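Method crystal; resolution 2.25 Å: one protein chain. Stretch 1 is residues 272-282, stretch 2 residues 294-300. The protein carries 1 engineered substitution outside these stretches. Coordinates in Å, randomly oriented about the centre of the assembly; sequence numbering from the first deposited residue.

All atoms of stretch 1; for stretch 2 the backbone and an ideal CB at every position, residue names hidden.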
# COMPACT_ATOMS: atom_id res chain seq x y z
N ILE A 272 15.12 -15.82 -4.58
CA ILE A 272 15.60 -14.55 -4.08
C ILE A 272 14.59 -13.97 -3.09
O ILE A 272 14.96 -13.44 -2.04
CB ILE A 272 15.84 -13.55 -5.22
CG1 ILE A 272 17.12 -13.92 -5.96
CG2 ILE A 272 15.89 -12.13 -4.67
CD1 ILE A 272 17.40 -13.05 -7.18
N HIS A 273 13.31 -14.07 -3.42
CA HIS A 273 12.25 -13.57 -2.55
C HIS A 273 12.33 -14.30 -1.22
O HIS A 273 12.20 -13.70 -0.16
CB HIS A 273 10.88 -13.81 -3.18
CG HIS A 273 9.73 -13.41 -2.30
ND1 HIS A 273 9.01 -14.32 -1.57
CD2 HIS A 273 9.20 -12.20 -2.02
CE1 HIS A 273 8.08 -13.69 -0.87
NE2 HIS A 273 8.17 -12.40 -1.13
N ARG A 274 12.54 -15.60 -1.31
CA ARG A 274 12.64 -16.48 -0.16
C ARG A 274 13.80 -16.03 0.73
O ARG A 274 13.61 -15.77 1.92
CB ARG A 274 12.88 -17.91 -0.66
CG ARG A 274 12.79 -19.01 0.38
CD ARG A 274 13.30 -20.31 -0.22
NE ARG A 274 12.92 -21.50 0.53
CZ ARG A 274 13.25 -21.73 1.80
NH1 ARG A 274 13.97 -20.84 2.48
NH2 ARG A 274 12.87 -22.86 2.39
N SER A 275 14.99 -15.92 0.16
CA SER A 275 16.18 -15.53 0.92
C SER A 275 16.08 -14.13 1.53
O SER A 275 16.57 -13.90 2.64
CB SER A 275 17.43 -15.62 0.04
OG SER A 275 17.75 -14.35 -0.50
N LEU A 276 15.47 -13.19 0.83
CA LEU A 276 15.33 -11.84 1.36
C LEU A 276 14.35 -11.79 2.53
O LEU A 276 14.54 -11.01 3.46
CB LEU A 276 14.91 -10.88 0.25
CG LEU A 276 16.06 -10.16 -0.47
CD1 LEU A 276 17.25 -11.08 -0.66
CD2 LEU A 276 15.55 -9.63 -1.80
N VAL A 277 13.31 -12.61 2.47
CA VAL A 277 12.34 -12.65 3.56
C VAL A 277 13.03 -13.17 4.82
O VAL A 277 12.87 -12.61 5.91
CB VAL A 277 11.14 -13.58 3.22
CG1 VAL A 277 10.29 -13.82 4.47
CG2 VAL A 277 10.28 -12.93 2.15
N GLU A 278 13.81 -14.24 4.66
CA GLU A 278 14.53 -14.82 5.78
C GLU A 278 15.51 -13.78 6.32
O GLU A 278 15.60 -13.58 7.54
CB GLU A 278 15.29 -16.07 5.33
CG GLU A 278 14.40 -17.13 4.70
CD GLU A 278 15.16 -18.34 4.21
OE1 GLU A 278 16.15 -18.16 3.46
OE2 GLU A 278 14.77 -19.47 4.56
N GLU A 279 16.21 -13.12 5.41
CA GLU A 279 17.18 -12.09 5.78
C GLU A 279 16.53 -11.01 6.64
O GLU A 279 16.96 -10.77 7.76
CB GLU A 279 17.80 -11.45 4.53
CG GLU A 279 19.22 -11.93 4.23
CD GLU A 279 19.71 -11.57 2.83
OE1 GLU A 279 19.64 -10.39 2.45
OE2 GLU A 279 20.17 -12.48 2.11
N LEU A 280 15.50 -10.38 6.10
CA LEU A 280 14.80 -9.31 6.81
C LEU A 280 14.20 -9.76 8.14
O LEU A 280 14.04 -8.96 9.06
CB LEU A 280 13.70 -8.72 5.92
CG LEU A 280 12.91 -7.55 6.52
CD1 LEU A 280 13.84 -6.38 6.78
CD2 LEU A 280 11.80 -7.15 5.57
N THR A 281 13.86 -11.04 8.25
CA THR A 281 13.28 -11.57 9.48
C THR A 281 14.33 -11.59 10.58
O THR A 281 14.05 -11.28 11.74
CB THR A 281 12.74 -13.01 9.28
OG1 THR A 281 11.68 -12.99 8.31
CG2 THR A 281 12.21 -13.57 10.58
N LYS A 282 15.56 -11.96 10.21
CA LYS A 282 16.65 -12.02 11.17
C LYS A 282 17.14 -10.61 11.50
O LYS A 282 17.45 -10.30 12.65
CB LYS A 282 17.78 -12.88 10.61
CG LYS A 282 17.34 -14.31 10.31
CD LYS A 282 18.47 -15.16 9.76
CE LYS A 282 17.99 -16.57 9.44
NZ LYS A 282 19.09 -17.48 8.99
N UNK A 294 3.00 -9.52 6.02
CA UNK A 294 3.42 -10.11 4.77
C UNK A 294 4.61 -11.05 4.95
O UNK A 294 4.46 -12.27 4.88
CB UNK A 294 3.77 -9.01 3.77
N UNK A 295 5.78 -10.46 5.18
CA UNK A 295 7.02 -11.21 5.35
C UNK A 295 6.95 -12.42 6.29
O UNK A 295 7.44 -13.50 5.96
CB UNK A 295 8.10 -10.26 5.87
N UNK A 296 6.33 -12.24 7.45
CA UNK A 296 6.22 -13.33 8.43
C UNK A 296 5.37 -14.51 7.97
O UNK A 296 5.53 -15.62 8.47
CB UNK A 296 5.64 -12.78 9.73
N UNK A 297 4.46 -14.27 7.03
CA UNK A 297 3.61 -15.35 6.54
C UNK A 297 4.44 -16.26 5.64
O UNK A 297 4.30 -17.49 5.69
CB UNK A 297 2.40 -14.80 5.79
N UNK A 298 5.29 -15.65 4.82
CA UNK A 298 6.16 -16.40 3.91
C UNK A 298 7.22 -17.18 4.69
O UNK A 298 7.32 -18.40 4.56
CB UNK A 298 6.83 -15.45 2.91
N UNK A 299 8.01 -16.47 5.49
CA UNK A 299 9.06 -17.08 6.29
C UNK A 299 8.52 -18.23 7.12
O UNK A 299 9.02 -19.36 7.05
CB UNK A 299 9.71 -16.04 7.20
N UNK A 300 7.49 -17.95 7.91
CA UNK A 300 6.87 -18.94 8.77
C UNK A 300 6.63 -20.25 8.01
O UNK A 300 6.89 -21.34 8.53
CB UNK A 300 5.55 -18.40 9.33

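Two helices cross here at 111° between their N-to-C directions, their axes 9.1 Å apart at the closest. Stretch 1 offers a stripe of His-273, Val-277 and Thr-281, with Leu-280 and Glu-278 beside it, and the second helix must be read against that stripe.

Position 294 points its CB sideways, with nothing of stretch 1 within 5.5 Å. Helical angles admit almost any residue; a long polar chain could reach toward the imidazole of His-273. The residue is Glu-294, poorly ordered, and one water bridges the gap: it lies 2.7 Å from His-273 NE2 and donates to Glu-294 OE2, also at 2.7 Å.

At 295 the CA comes within 5.8 Å of the CA of Val-277. The ideal CB stands 4.4 Å from Val-277 CG1 and 4.8 Å from Leu-280 CD2, so a compact apolar chain suits, alanine or valine most simply. Val-295 is found. Its CG1 meets Leu-280 CD2 at 4.0 Å, while its carbonyl O lies 3.2 Å from Val-277 CG1, a sign of how closely backbone and side chain pack at this point.

Positions 296 and 297 ask little of stretch 1. The CB of 296 points away and that of 297 sideways, neither near any of its atoms, so many residues would do. They are Thr-296 and Met-297; the end of the methionine leads farther off.

Position 298 points toward stretch 1, its ideal CB 4.1 Å from Val-277 CG1 and 4.4 Å from His-273 CE1. A leucine or methionine could cover the valine, but an aromatic ring could also use the imidazole. Tyr-298, with chi1 in m, does both: its CB lies 4.1 Å from Val-277 CG1, and its face receives the edge of His-273, CE1 to CD1 of Tyr-298 being 3.5 Å. The ring planes stand at 84°, nearly perpendicular.

Position 299 also points toward stretch 1. Its ideal CB is 3.6 Å from Val-277 CG1 and 3.8 Å from Thr-281 OG1. That hydroxyl already donates to Val-277 O (OG1 to O, 2.7 Å), so a polar partner is not required, and a long apolar or flat chain could lie over the threonine and the backbone beside it. Tyr-299, chi1 in t, does so. Thr-281 CG2 sits 3.8 Å from the ring centroid, almost exactly on the normal, a CH-pi contact, while the ring edge meets Glu-278, whose CA is 3.6 Å from Tyr-299 CD2. This residue has the largest area covered by stretch 1.

Position 300 is out of reach and tolerant; it is Glu-300, poorly ordered.

Stretch 2, residues 294-300: EVTMYYE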
# COMPACT_ATOMS: atom_id res chain seq x y z
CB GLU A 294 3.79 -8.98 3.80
CG GLU A 294 4.44 -9.42 2.51
CD GLU A 294 4.91 -8.23 1.69
OE1 GLU A 294 4.07 -7.37 1.36
OE2 GLU A 294 6.13 -8.15 1.40
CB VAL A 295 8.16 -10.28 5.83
CG1 VAL A 295 8.35 -9.14 4.85
CG2 VAL A 295 7.84 -9.75 7.21
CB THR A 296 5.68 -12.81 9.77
OG1 THR A 296 4.48 -12.07 9.55
CG2 THR A 296 6.72 -11.93 10.45
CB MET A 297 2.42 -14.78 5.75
CG MET A 297 1.25 -15.74 5.62
SD MET A 297 0.53 -16.18 7.24
CE MET A 297 0.91 -17.95 7.32
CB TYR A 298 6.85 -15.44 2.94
CG TYR A 298 5.90 -14.79 1.95
CD1 TYR A 298 5.85 -13.41 1.81
CD2 TYR A 298 5.05 -15.57 1.17
CE1 TYR A 298 4.97 -12.81 0.91
CE2 TYR A 298 4.17 -14.98 0.26
CZ TYR A 298 4.13 -13.60 0.14
OH TYR A 298 3.26 -13.02 -0.76
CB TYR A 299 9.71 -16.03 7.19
CG TYR A 299 10.76 -16.56 8.15
CD1 TYR A 299 10.41 -17.09 9.39
CD2 TYR A 299 12.11 -16.53 7.80
CE1 TYR A 299 11.38 -17.57 10.27
CE2 TYR A 299 13.09 -17.01 8.67
CZ TYR A 299 12.72 -17.53 9.90
OH TYR A 299 13.69 -18.00 10.76
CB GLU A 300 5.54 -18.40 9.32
CG GLU A 300 5.07 -19.04 10.61
CD GLU A 300 3.80 -18.39 11.14
OE1 GLU A 300 3.39 -18.73 12.27
OE2 GLU A 300 3.22 -17.55 10.43
O HOH W 1 6.84 -10.38 -0.04
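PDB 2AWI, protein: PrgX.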